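Local atomic coordinates of probable signal peptide protein (Ralstonia solanacearum, PDB entry 2QGU), a protein that binds a phospholipid and probably carries phospholipids through the periplasm between the two membranes. Residues Ala29-Thr34 / Val135-Thr140; Thr37-Val42 / Val121-Phe126; Arg76-Ala81 / Gln95-Gly100; Tyr152-Ser157 / Trp161-Ile166. The protein carries 13 engineered substitutions. All blocks are in the same frame, centred on the assembly; numbering follows the deposited sequence.

In the fold
Contacts 1 and 2 both start on helix 31-47: its first turn sits on strand 134-143 in contact 1, and the following turns face the neighbouring edge strand 120-123 in contact 2. Both are bridged by a water, but contact 1 is buried and mostly apolar, whereas contact 2 is thinner and partly exposed. Contact 4 is the hairpin 146-157/160-168, further along the same antiparallel sheet; it is the one of the four built on backbone hydrogen bonds and, like Val39 of contact 2, it touches the lipid. Contact 3, a buried but small helix-helix contact, lies about 25 Å from contact 2, centre to centre. It reaches contact 4 through Arg76 and Thr77, which bond to Glu155 and Tyr164.

Contact 1. Residues Ala29-Thr34 / Val135-Thr140; sequences ADAQAT and VVVRST. Engineered in segment 29-34: Ala33 (natural residue Thr).
Ala31 and Gln32, in the first turn of helix 31-47, rest on Val135 and Val137 of strand 134-143, largely through apolar groups. The Ala31 methyl meets one branch of Val135, with Ala31 CB 3.5 Å from Val135 CG2. Val137 uses both branches: its CG2 lies against the helix backbone, 3.8 Å from Gln32 CA, and its CG1 touches the amide oxygen, 3.4 Å from Gln32 OE1. Trp161, from further across the sheet, also packs on Ala31 and Val135.

The polar links run through the Gln32 carboxamide, brought over Val137 by a bend in the chain (chi2 136°). Gln32 OE1 lies 2.7 Å from a water that probably donates to it, and that water accepts from Arg138 N at 2.9 Å. Gln32 NE2 bonds to Lys124 O, so both ends of the amide are engaged and its orientation is defined. No direct hydrogen bond joins the two segments.

Within the first segment, Asp30 is the N-cap: Asp30 OD1 accepts from N of the engineered Ala33 at 2.9 Å and is met almost end-on. Asp30 O takes Thr34 N and Thr34 OG1 from opposite faces of its plane.

Capping thus settles where the helix begins, valine methyls seat it on the sheet, and one amide with one water ties it to the strand backbone.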
# COMPACT_ATOMS: atom_id res chain seq x y z
N ALA A 29 8.64 19.50 -2.58
CA ALA A 29 7.33 19.13 -1.96
C ALA A 29 7.53 18.45 -0.60
O ALA A 29 8.42 17.61 -0.45
CB ALA A 29 6.52 18.24 -2.89
N ASP A 30 6.71 18.83 0.37
CA ASP A 30 6.79 18.21 1.70
C ASP A 30 5.97 16.92 1.76
O ASP A 30 5.47 16.46 0.73
CB ASP A 30 6.41 19.21 2.81
CG ASP A 30 4.98 19.75 2.68
OD1 ASP A 30 4.15 19.15 1.98
OD2 ASP A 30 4.70 20.79 3.32
N ALA A 31 5.85 16.32 2.94
CA ALA A 31 5.17 15.02 3.05
C ALA A 31 3.72 15.08 2.58
O ALA A 31 3.28 14.24 1.80
CB ALA A 31 5.25 14.50 4.47
N GLN A 32 2.98 16.09 3.05
CA GLN A 32 1.56 16.19 2.73
C GLN A 32 1.35 16.50 1.25
O GLN A 32 0.43 15.97 0.63
CB GLN A 32 0.86 17.20 3.64
CG GLN A 32 -0.68 17.19 3.54
CD GLN A 32 -1.38 17.26 4.90
OE1 GLN A 32 -1.02 16.54 5.84
NE2 GLN A 32 -2.38 18.12 5.01
N ALA A 33 2.22 17.34 0.69
CA ALA A 33 2.13 17.69 -0.74
C ALA A 33 2.36 16.46 -1.62
O ALA A 33 1.67 16.25 -2.61
CB ALA A 33 3.12 18.79 -1.09
N THR A 34 3.34 15.64 -1.23
CA THR A 34 3.67 14.41 -1.93
C THR A 34 2.48 13.45 -1.94
O THR A 34 2.11 12.90 -2.99
CB THR A 34 4.91 13.73 -1.32
OG1 THR A 34 6.02 14.62 -1.42
CG2 THR A 34 5.24 12.43 -2.05
N VAL A 135 6.65 10.82 9.39
CA VAL A 135 5.45 11.58 9.77
C VAL A 135 4.18 10.87 9.32
O VAL A 135 4.23 9.88 8.57
CB VAL A 135 5.49 13.02 9.17
CG1 VAL A 135 6.77 13.74 9.58
CG2 VAL A 135 5.36 12.98 7.66
N VAL A 136 3.03 11.37 9.77
CA VAL A 136 1.73 10.86 9.34
C VAL A 136 0.97 11.98 8.63
O VAL A 136 0.94 13.11 9.10
CB VAL A 136 0.94 10.29 10.54
CG1 VAL A 136 -0.53 10.00 10.19
CG2 VAL A 136 1.62 9.02 11.06
N VAL A 137 0.38 11.63 7.49
CA VAL A 137 -0.54 12.51 6.76
C VAL A 137 -1.93 11.91 6.86
O VAL A 137 -2.12 10.73 6.55
CB VAL A 137 -0.12 12.65 5.28
CG1 VAL A 137 -1.17 13.40 4.46
CG2 VAL A 137 1.25 13.33 5.16
N ARG A 138 -2.89 12.70 7.33
CA ARG A 138 -4.24 12.21 7.56
C ARG A 138 -5.23 12.82 6.58
O ARG A 138 -5.15 14.00 6.25
CB ARG A 138 -4.68 12.48 9.00
CG ARG A 138 -3.73 11.93 10.07
CD ARG A 138 -4.36 11.96 11.45
NE ARG A 138 -5.50 11.04 11.52
CZ ARG A 138 -6.57 11.20 12.29
NH1 ARG A 138 -6.70 12.28 13.06
NH2 ARG A 138 -7.53 10.30 12.25
N SER A 139 -6.18 12.01 6.11
CA SER A 139 -7.12 12.46 5.09
C SER A 139 -8.47 11.77 5.22
O SER A 139 -8.60 10.74 5.89
CB SER A 139 -6.55 12.24 3.68
OG SER A 139 -6.73 10.90 3.25
N THR A 140 -9.46 12.35 4.55
CA THR A 140 -10.81 11.79 4.49
C THR A 140 -11.27 11.80 3.04
O THR A 140 -11.33 12.86 2.40
CB THR A 140 -11.82 12.62 5.32
OG1 THR A 140 -11.32 12.83 6.65
CG2 THR A 140 -13.16 11.90 5.39
O HOH W 1 -2.06 15.37 8.03

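Contact 2. Residues Thr37-Val42 / Val121-Phe126; sequences TAVDDV and VAYKPF. Engineered in segment 121-126: Ala122 (natural residue Ser).
Val39 and Asp40 of helix 31-47 face Val121 and Tyr123 of strand 120-123, an edge strand of the antiparallel sheet. This is helix-on-sheet packing in the alpha-plus-beta fold of MlaC, a member of the NTF2 clan. The short helix and strand segments run antiparallel at 176°, with axes 10.5 Å apart, so contact depends on side chains spanning the gap.

Val39 comes first along the helix and meets both strand residues. Against Tyr123 it makes a van der Waals contact with the hydroxyl oxygen, Val39 CB standing 3.5 Å from Tyr123 OH, and both of its methyls also border that hydroxyl. The apolar pair is with Val121: in the conformer described here, one of two modelled, Val121 CG1 is 4.2 Å from Val39 CG1. Val39 also belongs to the phospholipid pocket and touches the bound lipid, so one of the residues that meet the edge strand lines the lipid site as well.

Asp40 follows, with its carboxylate brought toward the strand by a chi1 of -75°, which places CG anti to the carbonyl carbon. Asp40 OD1 packs 4.1 Å from Val121 CG1, the same methyl that Val39 touches. The other oxygen, OD2, forms a salt bridge with Lys36 on the same helix, while OD1 turns to solvent-mediated bonding. A water donates to Asp40 OD1 at 2.8 Å and, lying at the edge of the phenol ring in its plane, accepts from Tyr123 OH at 2.6 Å.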
# COMPACT_ATOMS: atom_id res chain seq x y z
N THR A 37 -0.53 14.98 -4.08
CA THR A 37 -0.24 14.90 -5.51
C THR A 37 -0.42 13.47 -6.03
O THR A 37 -1.07 13.26 -7.06
CB THR A 37 1.18 15.42 -5.82
OG1 THR A 37 1.26 16.79 -5.41
CG2 THR A 37 1.49 15.33 -7.32
N ALA A 38 0.10 12.49 -5.29
CA ALA A 38 0.01 11.08 -5.67
C ALA A 38 -1.43 10.57 -5.68
O ALA A 38 -1.86 9.93 -6.63
CB ALA A 38 0.87 10.23 -4.75
N VAL A 39 -2.18 10.88 -4.62
CA VAL A 39 -3.57 10.44 -4.53
C VAL A 39 -4.43 11.08 -5.62
O VAL A 39 -5.27 10.41 -6.23
CB VAL A 39 -4.15 10.66 -3.12
CG1 VAL A 39 -5.64 10.36 -3.09
CG2 VAL A 39 -3.42 9.79 -2.11
N ASP A 40 -4.21 12.37 -5.89
CA ASP A 40 -4.91 13.05 -6.97
C ASP A 40 -4.61 12.41 -8.32
O ASP A 40 -5.49 12.29 -9.17
CB ASP A 40 -4.52 14.53 -7.05
CG ASP A 40 -5.15 15.36 -5.96
OD1 ASP A 40 -6.16 14.92 -5.35
OD2 ASP A 40 -4.64 16.48 -5.72
N ASP A 41 -3.36 12.01 -8.51
CA ASP A 41 -2.93 11.35 -9.73
C ASP A 41 -3.65 10.02 -9.91
O ASP A 41 -4.17 9.73 -10.99
CB ASP A 41 -1.41 11.17 -9.70
CG ASP A 41 -0.81 10.87 -11.05
OD1 ASP A 41 -1.49 11.05 -12.08
OD2 ASP A 41 0.36 10.44 -11.07
N VAL A 42 -3.70 9.22 -8.84
CA VAL A 42 -4.44 7.96 -8.85
C VAL A 42 -5.91 8.19 -9.22
O VAL A 42 -6.42 7.55 -10.14
CB VAL A 42 -4.32 7.23 -7.49
CG1 VAL A 42 -5.29 6.05 -7.39
CG2 VAL A 42 -2.88 6.76 -7.28
N VAL A 121 -10.99 14.10 -1.96
CA VAL A 121 -10.26 13.91 -0.70
C VAL A 121 -9.91 15.24 -0.04
O VAL A 121 -9.46 16.18 -0.71
CB VAL A 121 -9.00 13.01 -0.91
CG1 VAL A 121 -8.11 13.55 -2.01
CG2 VAL A 121 -8.23 12.82 0.39
N ALA A 122 -10.14 15.30 1.27
CA ALA A 122 -9.79 16.46 2.07
C ALA A 122 -8.70 16.03 3.04
O ALA A 122 -8.75 14.92 3.59
CB ALA A 122 -11.00 16.94 2.83
N TYR A 123 -7.71 16.89 3.22
CA TYR A 123 -6.61 16.62 4.14
C TYR A 123 -6.82 17.31 5.47
O TYR A 123 -7.25 18.47 5.54
CB TYR A 123 -5.25 16.95 3.49
CG TYR A 123 -4.97 15.95 2.40
CD1 TYR A 123 -4.27 14.78 2.67
CD2 TYR A 123 -5.51 16.12 1.13
CE1 TYR A 123 -4.07 13.82 1.69
CE2 TYR A 123 -5.32 15.16 0.14
CZ TYR A 123 -4.60 14.02 0.43
OH TYR A 123 -4.43 13.07 -0.56
N LYS A 124 -6.54 16.57 6.54
CA LYS A 124 -6.55 17.12 7.88
C LYS A 124 -5.24 17.89 8.09
O LYS A 124 -4.29 17.75 7.31
CB LYS A 124 -6.73 15.99 8.90
CG LYS A 124 -8.09 15.31 8.80
CD LYS A 124 -8.18 14.12 9.74
CE LYS A 124 -9.55 13.47 9.64
NZ LYS A 124 -9.65 12.30 10.55
N PRO A 125 -5.17 18.73 9.14
CA PRO A 125 -3.93 19.48 9.37
C PRO A 125 -2.72 18.56 9.46
O PRO A 125 -2.79 17.48 10.06
CB PRO A 125 -4.18 20.15 10.72
CG PRO A 125 -5.67 20.29 10.80
CD PRO A 125 -6.19 19.05 10.16
N PHE A 126 -1.62 18.99 8.87
CA PHE A 126 -0.34 18.31 9.05
C PHE A 126 0.25 18.77 10.37
O PHE A 126 0.45 19.97 10.59
CB PHE A 126 0.61 18.61 7.90
CG PHE A 126 1.91 17.88 8.01
CD1 PHE A 126 1.96 16.50 7.81
CD2 PHE A 126 3.08 18.55 8.35
CE1 PHE A 126 3.16 15.81 7.92
CE2 PHE A 126 4.29 17.86 8.46
CZ PHE A 126 4.32 16.49 8.24
O HOH W 2 -5.18 13.94 -2.94

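Contact 3. Residues Arg76-Ala81 / Gln95-Gly100; sequences RTTQIA and QQIQDG
Gln98 brings the one flat group among the residues that touch here, and its carboxamide lays neither a face nor an edge on Thr78. The chain is extended beyond CG (chi2 -174°), carrying the amide past the contact toward Phe74 and Lys75, and it is the methylene behind it that does the touching: Gln98 CG lies 3.5 Å from Thr78 OG1. The two side chains cross at about a right angle. This holds for one of the two modelled conformers of Gln98. On the far side of helix 74-82, the guanidinium of Arg76 pairs with the Tyr164 ring in a cation-pi interaction, and its NH1 makes salt bridges to Glu155 and Asp134.

Thr78 is the residue of its segment that enters the interface. With chi1 at -58°, both branches meet the second helix, OG1 against Gln98 and the methyl against Ile97, and OG1 also bonds back to Phe74 O, one turn earlier. Thr78 CG2 meets Ile97 CG2 at 3.9 Å and comes within 4.0 Å of Gln98 CA.

The motif is a helix-helix contact, helix 74-82 against the long helix 91-114. The backbones come close here, with Thr78 CA 5.8 Å from Gln98 CA. The interface buries just 108 Å², and the Gln98 side chain is about 7 Å from the bound phospholipid.

Ile97 gives Thr78 its CG2 branch; the longer CG1 arm leads away to helix 191-206, where the residue packs on Val191, Val195 and Leu198.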
# COMPACT_ATOMS: atom_id res chain seq x y z
N ARG A 76 10.25 -1.10 2.44
CA ARG A 76 10.10 -0.85 3.87
C ARG A 76 8.82 -1.47 4.43
O ARG A 76 8.84 -2.07 5.50
CB ARG A 76 10.18 0.64 4.23
CG ARG A 76 10.05 0.84 5.74
CD ARG A 76 10.48 2.19 6.26
NE ARG A 76 10.33 2.20 7.72
CZ ARG A 76 10.24 3.29 8.48
NH1 ARG A 76 10.32 4.49 7.94
NH2 ARG A 76 10.09 3.16 9.79
N THR A 77 7.70 -1.33 3.71
CA THR A 77 6.45 -1.96 4.14
C THR A 77 6.65 -3.46 4.35
O THR A 77 6.18 -4.02 5.33
CB THR A 77 5.34 -1.76 3.11
OG1 THR A 77 5.38 -0.41 2.62
CG2 THR A 77 3.97 -2.04 3.72
N THR A 78 7.37 -4.09 3.42
CA THR A 78 7.62 -5.52 3.49
C THR A 78 8.55 -5.87 4.64
O THR A 78 8.33 -6.85 5.35
CB THR A 78 8.19 -6.05 2.16
OG1 THR A 78 7.27 -5.74 1.10
CG2 THR A 78 8.38 -7.56 2.21
N GLN A 79 9.59 -5.05 4.83
CA GLN A 79 10.50 -5.21 5.97
C GLN A 79 9.75 -5.16 7.29
O GLN A 79 9.96 -5.99 8.17
CB GLN A 79 11.59 -4.15 5.94
CG GLN A 79 12.61 -4.37 4.85
CD GLN A 79 13.70 -3.33 4.85
OE1 GLN A 79 13.44 -2.13 4.98
NE2 GLN A 79 14.95 -3.77 4.69
N ILE A 80 8.86 -4.18 7.44
CA ILE A 80 8.09 -4.06 8.67
C ILE A 80 7.21 -5.30 8.87
O ILE A 80 7.17 -5.87 9.96
CB ILE A 80 7.22 -2.78 8.68
CG1 ILE A 80 8.12 -1.54 8.71
CG2 ILE A 80 6.28 -2.79 9.90
CD1 ILE A 80 7.40 -0.25 8.33
N ALA A 81 6.54 -5.73 7.80
CA ALA A 81 5.66 -6.89 7.87
C ALA A 81 6.40 -8.18 8.23
O ALA A 81 5.83 -9.07 8.86
CB ALA A 81 4.88 -7.06 6.55
N GLN A 95 12.86 -10.62 -2.29
CA GLN A 95 12.24 -10.12 -3.51
C GLN A 95 10.91 -10.82 -3.80
O GLN A 95 9.92 -10.16 -4.13
CB GLN A 95 13.19 -10.27 -4.71
CG GLN A 95 12.71 -9.54 -5.96
CD GLN A 95 12.57 -8.05 -5.73
OE1 GLN A 95 11.46 -7.49 -5.79
NE2 GLN A 95 13.68 -7.38 -5.45
N GLN A 96 10.88 -12.14 -3.66
CA GLN A 96 9.65 -12.91 -3.90
C GLN A 96 8.53 -12.50 -2.95
O GLN A 96 7.38 -12.38 -3.37
CB GLN A 96 9.91 -14.41 -3.76
CG GLN A 96 10.84 -14.96 -4.84
CD GLN A 96 11.23 -16.41 -4.61
OE1 GLN A 96 10.99 -16.98 -3.54
NE2 GLN A 96 11.84 -17.01 -5.61
N ILE A 97 8.88 -12.28 -1.69
CA ILE A 97 7.91 -11.85 -0.68
C ILE A 97 7.38 -10.44 -0.96
O ILE A 97 6.18 -10.21 -0.89
CB ILE A 97 8.46 -12.02 0.76
CG1 ILE A 97 8.57 -13.51 1.08
CG2 ILE A 97 7.55 -11.33 1.79
CD1 ILE A 97 9.46 -13.85 2.27
N GLN A 98 8.28 -9.50 -1.28
CA GLN A 98 7.83 -8.17 -1.66
C GLN A 98 6.87 -8.22 -2.86
O GLN A 98 5.82 -7.59 -2.84
CB GLN A 98 9.01 -7.24 -1.97
CG GLN A 98 8.57 -5.79 -2.16
CD GLN A 98 9.67 -4.84 -2.61
OE1 GLN A 98 9.39 -3.82 -3.24
NE2 GLN A 98 10.91 -5.17 -2.29
N ASP A 99 7.24 -8.98 -3.88
CA ASP A 99 6.42 -9.09 -5.08
C ASP A 99 5.07 -9.75 -4.80
O ASP A 99 4.03 -9.29 -5.28
CB ASP A 99 7.16 -9.85 -6.18
CG ASP A 99 8.37 -9.10 -6.72
OD1 ASP A 99 8.55 -7.91 -6.39
OD2 ASP A 99 9.16 -9.71 -7.47
N GLY A 100 5.08 -10.81 -3.99
CA GLY A 100 3.84 -11.52 -3.65
C GLY A 100 2.92 -10.71 -2.76
O GLY A 100 1.70 -10.74 -2.92

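Contact 4. Residues Tyr152-Ser157 / Trp161-Ile166; sequences YRVEKS and WKVYDI. Engineered in segment 152-157: Val154 (natural residue Met). With PEF (di-palmitoyl-3-sn-phosphatidylethanolamine), chain B.
Arg153 O is gripped twice from strand 160-168: Tyr164 N donates to it at 2.9 Å, tilted from the carbonyl plane, and Val163 CA makes a weaker CA-H...O contact at 3.3 Å. Here the antiparallel hairpin 146-157/160-168 has a beta bulge, the register slipping by one residue between Arg153 and the engineered Val154. Regular pairing continues beyond it, with Glu155 and Lys162 bonded to each other in both directions. The buried Asp165 N has no partner in the model.

Two CH-pi contacts follow. Lys156 CB is centred above the six-membered ring of Trp161, 3.5 Å from its centroid; with CG anti to the backbone N (chi1 -163°) and the chain extended beyond, Lys156 NZ shares a water with Trp161 NE1. Arg153 CB, in one of two conformers, covers one face of Tyr164, 3.8 Å from the ring centroid but offset toward the rim. The phenol is held by Asp134, and Glu155 bonds to Arg76.

Tyr152 and Ile166 lie side by side, with Tyr152 CE1 3.6 Å from Ile166 CD1. Tyr152 and Val163 belong to the phospholipid pocket; Val163 CG1 is 3.8 Å from lipid carbon C42, and Tyr152 OH is 3.7 Å from lipid carbon C38.

Beside the lipid, Tyr152, Val163 and Ile166 thus offer hydrocarbon and ring, with charged Lys156 at the far end of their face; the opposite face carries Arg153, Glu155, Lys162 and Asp165, whose OD2 bonds to Ser174.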
# COMPACT_ATOMS: atom_id res chain seq x y z
N TYR A 152 -1.50 8.03 6.13
CA TYR A 152 -0.29 7.54 5.49
C TYR A 152 0.91 7.78 6.37
O TYR A 152 1.02 8.85 6.97
CB TYR A 152 -0.06 8.27 4.16
CG TYR A 152 -1.24 8.21 3.24
CD1 TYR A 152 -1.35 7.21 2.29
CD2 TYR A 152 -2.27 9.16 3.33
CE1 TYR A 152 -2.44 7.14 1.44
CE2 TYR A 152 -3.37 9.10 2.48
CZ TYR A 152 -3.45 8.08 1.54
OH TYR A 152 -4.53 7.98 0.68
N ARG A 153 1.80 6.80 6.45
CA ARG A 153 3.12 7.03 7.02
C ARG A 153 4.07 7.40 5.89
O ARG A 153 4.08 6.74 4.84
CB ARG A 153 3.64 5.82 7.80
CG ARG A 153 2.88 5.55 9.08
CD ARG A 153 3.73 4.79 10.10
NE ARG A 153 2.99 4.58 11.34
CZ ARG A 153 2.93 5.44 12.35
NH1 ARG A 153 3.59 6.59 12.30
NH2 ARG A 153 2.22 5.14 13.43
N VAL A 154 4.83 8.46 6.09
CA VAL A 154 5.70 9.00 5.05
C VAL A 154 7.08 9.24 5.63
O VAL A 154 7.22 9.81 6.71
CB VAL A 154 5.13 10.33 4.45
CG1 VAL A 154 5.60 10.51 3.03
CG2 VAL A 154 3.59 10.35 4.49
N GLU A 155 8.10 8.79 4.90
CA GLU A 155 9.48 8.95 5.34
C GLU A 155 10.28 9.72 4.30
O GLU A 155 10.17 9.45 3.10
CB GLU A 155 10.13 7.59 5.60
CG GLU A 155 11.57 7.71 6.10
CD GLU A 155 12.33 6.40 6.18
OE1 GLU A 155 11.80 5.34 5.76
OE2 GLU A 155 13.48 6.44 6.67
N LYS A 156 11.09 10.67 4.77
CA LYS A 156 11.92 11.46 3.87
C LYS A 156 13.24 10.74 3.64
O LYS A 156 14.07 10.65 4.54
CB LYS A 156 12.18 12.86 4.44
CG LYS A 156 12.67 13.84 3.38
CD LYS A 156 12.80 15.24 3.94
CE LYS A 156 13.11 16.23 2.83
NZ LYS A 156 13.06 17.63 3.35
N SER A 157 13.38 10.22 2.42
CA SER A 157 14.58 9.52 1.97
C SER A 157 15.50 10.52 1.27
O SER A 157 15.07 11.64 0.97
CB SER A 157 14.20 8.39 0.99
OG SER A 157 13.70 8.89 -0.25
N TRP A 161 10.29 12.26 -0.32
CA TRP A 161 9.28 11.67 0.56
C TRP A 161 8.64 10.44 -0.08
O TRP A 161 8.23 10.48 -1.25
CB TRP A 161 8.19 12.70 0.86
CG TRP A 161 8.60 13.74 1.83
CD1 TRP A 161 9.00 15.02 1.54
CD2 TRP A 161 8.63 13.62 3.25
NE1 TRP A 161 9.29 15.69 2.70
CE2 TRP A 161 9.07 14.86 3.77
CE3 TRP A 161 8.34 12.58 4.14
CZ2 TRP A 161 9.22 15.09 5.13
CZ3 TRP A 161 8.49 12.81 5.50
CH2 TRP A 161 8.92 14.06 5.99
N LYS A 162 8.57 9.36 0.69
CA LYS A 162 7.95 8.11 0.24
C LYS A 162 6.94 7.60 1.25
O LYS A 162 7.22 7.53 2.45
CB LYS A 162 9.01 7.02 0.00
CG LYS A 162 10.13 7.37 -0.99
CD LYS A 162 9.60 7.53 -2.40
CE LYS A 162 10.70 7.91 -3.38
NZ LYS A 162 11.46 6.71 -3.83
N VAL A 163 5.77 7.20 0.76
CA VAL A 163 4.76 6.54 1.59
C VAL A 163 5.16 5.09 1.84
O VAL A 163 5.45 4.35 0.89
CB VAL A 163 3.37 6.57 0.90
CG1 VAL A 163 2.33 5.80 1.73
CG2 VAL A 163 2.92 8.01 0.66
N TYR A 164 5.17 4.68 3.10
CA TYR A 164 5.51 3.29 3.43
C TYR A 164 4.43 2.54 4.21
O TYR A 164 4.60 1.36 4.53
CB TYR A 164 6.88 3.20 4.11
CG TYR A 164 6.92 3.74 5.52
CD1 TYR A 164 7.22 5.08 5.77
CD2 TYR A 164 6.68 2.90 6.61
CE1 TYR A 164 7.26 5.57 7.08
CE2 TYR A 164 6.72 3.39 7.91
CZ TYR A 164 7.01 4.72 8.14
OH TYR A 164 7.05 5.18 9.43
N ASP A 165 3.33 3.20 4.52
CA ASP A 165 2.21 2.53 5.17
C ASP A 165 0.93 3.31 4.92
O ASP A 165 0.98 4.52 4.67
CB ASP A 165 2.45 2.39 6.67
CG ASP A 165 1.77 1.18 7.28
OD1 ASP A 165 1.06 0.43 6.58
OD2 ASP A 165 1.97 0.97 8.49
N ILE A 166 -0.19 2.60 4.99
CA ILE A 166 -1.51 3.21 4.82
C ILE A 166 -2.43 2.66 5.90
O ILE A 166 -2.32 1.48 6.28
CB ILE A 166 -2.09 2.98 3.39
CG1 ILE A 166 -3.35 3.83 3.16
CG2 ILE A 166 -2.33 1.50 3.11
CD1 ILE A 166 -3.83 3.86 1.71
C2 PEF B . -14.12 1.58 -0.53
C1 PEF B . -15.53 1.17 -0.12
N PEF B . -19.71 -2.89 -1.28
C3 PEF B . -14.18 2.89 -1.29
C4 PEF B . -17.63 -1.91 -0.44
C5 PEF B . -18.74 -2.92 -0.18
C10 PEF B . -12.42 0.69 0.80
C11 PEF B . -11.30 0.86 1.81
C12 PEF B . -10.29 1.90 1.32
C13 PEF B . -9.51 1.32 0.14
C14 PEF B . -8.32 2.19 -0.21
C15 PEF B . -7.52 1.53 -1.34
C16 PEF B . -6.16 2.19 -1.50
C17 PEF B . -5.25 1.37 -2.41
C18 PEF B . -4.48 0.33 -1.60
C19 PEF B . -3.02 0.25 -2.06
C20 PEF B . -2.88 -0.71 -3.24
C21 PEF B . -1.45 -0.73 -3.76
C22 PEF B . -0.55 -1.56 -2.83
C23 PEF B . 0.82 -1.79 -3.46
C24 PEF B . 1.84 -0.77 -2.97
C25 PEF B . 3.00 -0.63 -3.95
C30 PEF B . -12.82 4.57 -2.15
C31 PEF B . -11.68 5.24 -2.61
C32 PEF B . -10.55 4.46 -2.83
C33 PEF B . -9.48 5.26 -3.60
C34 PEF B . -8.34 5.76 -2.70
C35 PEF B . -7.00 5.88 -3.45
C36 PEF B . -5.92 5.96 -2.57
C37 PEF B . -4.68 5.89 -3.21
C38 PEF B . -3.64 5.97 -2.28
C39 PEF B . -2.25 5.75 -2.90
C40 PEF B . -1.16 5.57 -1.83
C41 PEF B . -1.03 4.10 -1.39
C42 PEF B . 0.34 3.81 -0.76
C43 PEF B . 0.32 2.52 0.07
C44 PEF B . 1.72 2.17 0.60
C45 PEF B . 1.69 0.89 1.44
O4 PEF B . -12.51 -0.36 0.16
O5 PEF B . -13.81 5.27 -1.96
O2 PEF B . -13.29 1.72 0.64
O3 PEF B . -12.90 3.23 -1.89
O1P PEF B . -18.47 1.83 -0.82
O2P PEF B . -18.21 0.02 -2.61
O3P PEF B . -16.24 0.71 -1.28
O4P PEF B . -18.13 -0.58 -0.20
P PEF B . -17.84 0.58 -1.29
O HOH W 3 10.31 18.38 3.33